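CpuTA1 (Curtobacterium pusillum, PDB 5K3W) belongs to the class IV aminotransferase family, whose members share fold type IV, and binds pyridoxal-5'-phosphate. Local coordinates at residues F142-T153 with V272-D283. Numbering follows the deposited sequence.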
loop_
_atom_site.group_PDB
_atom_site.type_symbol
_atom_site.label_atom_id
_atom_site.label_comp_id
_atom_site.label_asym_id
_atom_site.label_seq_id
_atom_site.Cartn_x
_atom_site.Cartn_y
_atom_site.Cartn_z
ATOM N N PHE A 142 -14.885 -19.923 -6.651
ATOM C CA PHE A 142 -15.313 -19.635 -5.284
ATOM C C PHE A 142 -16.499 -20.492 -4.841
ATOM O O PHE A 142 -17.173 -20.144 -3.867
ATOM C CB PHE A 142 -15.688 -18.161 -5.136
ATOM C CG PHE A 142 -14.523 -17.222 -5.182
ATOM C CD1 PHE A 142 -13.609 -17.176 -4.133
ATOM C CD2 PHE A 142 -14.367 -16.349 -6.249
ATOM C CE1 PHE A 142 -12.543 -16.300 -4.158
ATOM C CE2 PHE A 142 -13.308 -15.464 -6.282
ATOM C CZ PHE A 142 -12.390 -15.444 -5.236
ATOM N N SER A 143 -16.779 -21.597 -5.537
ATOM C CA SER A 143 -17.972 -22.374 -5.215
ATOM C C SER A 143 -17.944 -22.865 -3.775
ATOM O O SER A 143 -18.976 -22.871 -3.090
ATOM C CB SER A 143 -18.102 -23.555 -6.170
ATOM O OG SER A 143 -16.883 -24.269 -6.213
ATOM N N GLN A 144 -16.779 -23.297 -3.303
ATOM C CA GLN A 144 -16.689 -23.788 -1.933
ATOM C C GLN A 144 -16.896 -22.653 -0.927
ATOM O O GLN A 144 -17.701 -22.778 0.004
ATOM C CB GLN A 144 -15.341 -24.482 -1.728
ATOM C CG GLN A 144 -15.325 -25.435 -0.568
ATOM C CD GLN A 144 -16.465 -26.428 -0.645
ATOM O OE1 GLN A 144 -16.816 -26.910 -1.731
ATOM N NE2 GLN A 144 -17.072 -26.725 0.508
ATOM N N GLN A 145 -16.190 -21.525 -1.110
ATOM C CA GLN A 145 -16.341 -20.403 -0.186
ATOM C C GLN A 145 -17.785 -19.893 -0.153
ATOM O O GLN A 145 -18.270 -19.472 0.905
ATOM C CB GLN A 145 -15.361 -19.275 -0.549
ATOM C CG GLN A 145 -13.892 -19.735 -0.667
ATOM C CD GLN A 145 -12.862 -18.783 -0.028
ATOM O OE1 GLN A 145 -12.894 -17.556 -0.207
ATOM N NE2 GLN A 145 -11.932 -19.367 0.723
ATOM N N ARG A 146 -18.496 -19.946 -1.283
ATOM C CA ARG A 146 -19.901 -19.557 -1.284
ATOM C C ARG A 146 -20.766 -20.454 -0.404
ATOM O O ARG A 146 -21.905 -20.076 -0.106
ATOM C CB ARG A 146 -20.438 -19.539 -2.714
ATOM C CG ARG A 146 -19.828 -18.440 -3.547
ATOM C CD ARG A 146 -20.339 -18.411 -4.971
ATOM N NE ARG A 146 -19.562 -17.431 -5.720
ATOM C CZ ARG A 146 -19.549 -17.312 -7.039
ATOM N NH1 ARG A 146 -20.280 -18.114 -7.800
ATOM N NH2 ARG A 146 -18.788 -16.383 -7.598
ATOM N N LEU A 147 -20.257 -21.608 0.040
ATOM C CA LEU A 147 -21.002 -22.463 0.956
ATOM C C LEU A 147 -20.617 -22.274 2.417
ATOM O O LEU A 147 -21.379 -22.693 3.297
ATOM C CB LEU A 147 -20.818 -23.940 0.588
ATOM C CG LEU A 147 -21.183 -24.388 -0.835
ATOM C CD1 LEU A 147 -21.011 -25.888 -0.983
ATOM C CD2 LEU A 147 -22.586 -23.963 -1.214
ATOM N N GLY A 148 -19.464 -21.665 2.696
ATOM C CA GLY A 148 -19.041 -21.425 4.064
ATOM C C GLY A 148 -17.568 -21.102 4.223
ATOM O O GLY A 148 -16.727 -21.694 3.540
ATOM N N ILE A 149 -17.251 -20.155 5.117
ATOM C CA ILE A 149 -15.883 -19.785 5.463
ATOM C C ILE A 149 -15.793 -19.611 6.974
ATOM O O ILE A 149 -16.764 -19.220 7.629
ATOM C CB ILE A 149 -15.422 -18.474 4.779
ATOM C CG1 ILE A 149 -16.455 -17.366 4.989
ATOM C CG2 ILE A 149 -15.121 -18.671 3.305
ATOM C CD1 ILE A 149 -15.994 -16.005 4.487
ATOM N N ARG A 150 -14.614 -19.897 7.525
ATOM C CA ARG A 150 -14.283 -19.547 8.899
ATOM C C ARG A 150 -13.568 -18.198 8.942
ATOM O O ARG A 150 -12.668 -17.928 8.140
ATOM C CB ARG A 150 -13.391 -20.621 9.527
ATOM C CG ARG A 150 -13.973 -22.025 9.489
ATOM C CD ARG A 150 -13.018 -23.063 10.103
ATOM N NE ARG A 150 -12.664 -22.791 11.498
ATOM C CZ ARG A 150 -13.406 -23.131 12.551
ATOM N NH1 ARG A 150 -14.564 -23.750 12.393
ATOM N NH2 ARG A 150 -12.996 -22.835 13.773
ATOM N N VAL A 151 -13.955 -17.356 9.896
ATOM C CA VAL A 151 -13.435 -15.999 9.961
ATOM C C VAL A 151 -12.929 -15.697 11.371
ATOM O O VAL A 151 -13.383 -16.278 12.359
ATOM C CB VAL A 151 -14.516 -14.980 9.512
ATOM C CG1 VAL A 151 -13.958 -13.557 9.488
ATOM C CG2 VAL A 151 -15.058 -15.362 8.135
ATOM N N VAL A 152 -11.987 -14.765 11.462
ATOM C CA VAL A 152 -11.471 -14.304 12.743
ATOM C C VAL A 152 -11.523 -12.787 12.757
ATOM O O VAL A 152 -11.466 -12.141 11.708
ATOM C CB VAL A 152 -10.034 -14.810 13.005
ATOM C CG1 VAL A 152 -10.015 -16.316 13.063
ATOM C CG2 VAL A 152 -9.088 -14.335 11.913
ATOM N N THR A 153 -11.649 -12.214 13.946
ATOM C CA THR A 153 -11.577 -10.764 14.081
ATOM C C THR A 153 -10.140 -10.334 14.367
ATOM O O THR A 153 -9.412 -10.993 15.119
ATOM C CB THR A 153 -12.520 -10.252 15.175
ATOM O OG1 THR A 153 -12.350 -11.014 16.369
ATOM C CG2 THR A 153 -13.952 -10.370 14.729
ATOM N N VAL A 272 -16.415 -10.403 -6.662
ATOM C CA VAL A 272 -16.120 -11.645 -7.379
ATOM C C VAL A 272 -16.590 -12.868 -6.605
ATOM O O VAL A 272 -17.225 -13.764 -7.167
ATOM C CB VAL A 272 -14.618 -11.737 -7.704
ATOM C CG1 VAL A 272 -14.299 -13.105 -8.283
ATOM C CG2 VAL A 272 -14.248 -10.670 -8.697
ATOM N N ARG A 273 -16.273 -12.947 -5.311
ATOM C CA ARG A 273 -16.723 -14.085 -4.518
ATOM C C ARG A 273 -18.233 -14.045 -4.284
ATOM O O ARG A 273 -18.853 -15.096 -4.078
ATOM C CB ARG A 273 -15.964 -14.117 -3.190
ATOM C CG ARG A 273 -16.271 -15.320 -2.323
ATOM C CD ARG A 273 -15.312 -15.413 -1.143
ATOM N NE ARG A 273 -15.421 -14.248 -0.275
ATOM C CZ ARG A 273 -14.668 -14.047 0.800
ATOM N NH1 ARG A 273 -13.759 -14.944 1.136
ATOM N NH2 ARG A 273 -14.822 -12.949 1.531
ATOM N N GLN A 274 -18.834 -12.859 -4.340
ATOM C CA GLN A 274 -20.246 -12.681 -4.036
ATOM C C GLN A 274 -20.466 -12.883 -2.536
ATOM O O GLN A 274 -19.761 -12.270 -1.729
ATOM C CB GLN A 274 -21.096 -13.617 -4.896
ATOM C CG GLN A 274 -20.805 -13.508 -6.405
ATOM C CD GLN A 274 -21.360 -12.227 -7.094
ATOM O OE1 GLN A 274 -22.031 -11.388 -6.482
ATOM N NE2 GLN A 274 -21.070 -12.094 -8.381
ATOM N N ALA A 275 -21.417 -13.719 -2.129
ATOM C CA ALA A 275 -21.763 -13.851 -0.717
ATOM C C ALA A 275 -21.136 -15.115 -0.143
ATOM O O ALA A 275 -21.449 -16.223 -0.586
ATOM C CB ALA A 275 -23.277 -13.872 -0.519
ATOM N N ALA A 276 -20.262 -14.948 0.844
ATOM C CA ALA A 276 -19.661 -16.088 1.526
ATOM C C ALA A 276 -20.196 -16.176 2.948
ATOM O O ALA A 276 -19.865 -15.317 3.784
ATOM C CB ALA A 276 -18.138 -15.970 1.532
ATOM N N PRO A 277 -21.002 -17.183 3.275
ATOM C CA PRO A 277 -21.561 -17.271 4.632
ATOM C C PRO A 277 -20.519 -17.741 5.639
ATOM O O PRO A 277 -19.666 -18.583 5.344
ATOM C CB PRO A 277 -22.696 -18.292 4.478
ATOM C CG PRO A 277 -22.233 -19.200 3.376
ATOM C CD PRO A 277 -21.369 -18.347 2.445
ATOM N N ILE A 278 -20.604 -17.192 6.843
ATOM C CA ILE A 278 -19.608 -17.436 7.885
ATOM C C ILE A 278 -20.080 -18.577 8.781
ATOM O O ILE A 278 -21.132 -18.485 9.420
ATOM C CB ILE A 278 -19.340 -16.166 8.710
ATOM C CG1 ILE A 278 -18.752 -15.061 7.813
ATOM C CG2 ILE A 278 -18.415 -16.498 9.873
ATOM C CD1 ILE A 278 -18.510 -13.731 8.497
ATOM N N THR A 279 -19.295 -19.649 8.828
ATOM C CA THR A 279 -19.591 -20.792 9.683
ATOM C C THR A 279 -19.016 -20.636 11.081
ATOM O O THR A 279 -19.560 -21.199 12.038
ATOM C CB THR A 279 -19.029 -22.082 9.071
ATOM O OG1 THR A 279 -17.608 -21.955 8.917
ATOM C CG2 THR A 279 -19.642 -22.352 7.726
ATOM N N ALA A 280 -17.915 -19.907 11.222
ATOM C CA ALA A 280 -17.307 -19.694 12.525
ATOM C C ALA A 280 -16.634 -18.327 12.538
ATOM O O ALA A 280 -16.032 -17.900 11.548
ATOM C CB ALA A 280 -16.303 -20.809 12.866
ATOM N N LEU A 281 -16.758 -17.636 13.659
ATOM C CA LEU A 281 -16.082 -16.364 13.861
ATOM C C LEU A 281 -15.293 -16.499 15.155
ATOM O O LEU A 281 -15.881 -16.644 16.230
ATOM C CB LEU A 281 -17.074 -15.205 13.927
ATOM C CG LEU A 281 -16.420 -13.830 14.085
ATOM C CD1 LEU A 281 -15.560 -13.542 12.862
ATOM C CD2 LEU A 281 -17.453 -12.704 14.332
ATOM N N ASP A 282 -13.970 -16.486 15.044
ATOM C CA ASP A 282 -13.106 -16.705 16.196
ATOM C C ASP A 282 -13.489 -17.992 16.920
ATOM O O ASP A 282 -13.551 -18.051 18.148
ATOM C CB ASP A 282 -13.153 -15.509 17.139
ATOM C CG ASP A 282 -12.552 -14.263 16.527
ATOM O OD1 ASP A 282 -11.589 -14.381 15.728
ATOM O OD2 ASP A 282 -13.044 -13.161 16.854
ATOM N N ASP A 283 -13.772 -19.034 16.149
ATOM C CA ASP A 283 -14.064 -20.370 16.661
ATOM C C ASP A 283 -15.402 -20.486 17.394
ATOM O O ASP A 283 -15.745 -21.591 17.838
ATOM C CB ASP A 283 -12.949 -20.877 17.581
ATOM C CG ASP A 283 -11.631 -21.051 16.845
ATOM O OD1 ASP A 283 -11.635 -21.669 15.752
ATOM O OD2 ASP A 283 -10.597 -20.553 17.350
HETATM O O HOH W 1 -13.013 -18.847 13.094
#
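A chi1 of -176° swings CG of Arg-273 away from the backbone N and lays it beside CD1 of the Phe-142 ring (3.7 Å), while CB sits over the ring face, 3.9 Å from the centroid, in a CH-pi contact; the bend at chi3 (62°) then turns the guanidinium to Gln-145. In this class IV aminotransferase fold, strand 274-278 edges one mixed sheet, and after a corner at Thr-279 strand 280-281 pairs in parallel with strand 149-155 in another. Gln-145 OE1 lies in the guanidinium plane and accepts from Arg-273 NH1 at 3.1 Å, although the donor stands above the amide plane; Arg-273 NH2 forms a salt bridge with Asp-195. The extended chain of Arg-146 delivers NE to Arg-273 O (2.9 Å) and NH2 to Val-272 O, with Glu-113 as its salt-bridge partner.

Beyond Gly-148, Ile-149 N bonds to Pro-277 O and Ile-149 O receives Thr-279 N; the register then shifts by one residue at the corner, and Val-151 pairs likewise with Ala-280 O and Asp-282 N. Val-151 CG2 meets Ile-278 CG1 at 3.7 Å, while CG1 packs on Leu-281 CD1. A water donates to Val-151 O and accepts from Asp-283 N. At the far end Asp-282 OD2 forms a salt bridge with Arg-261, and Thr-153 N reaches the syn side of Asp-282 OD1 at 2.8 Å, 27° out of the carboxylate plane.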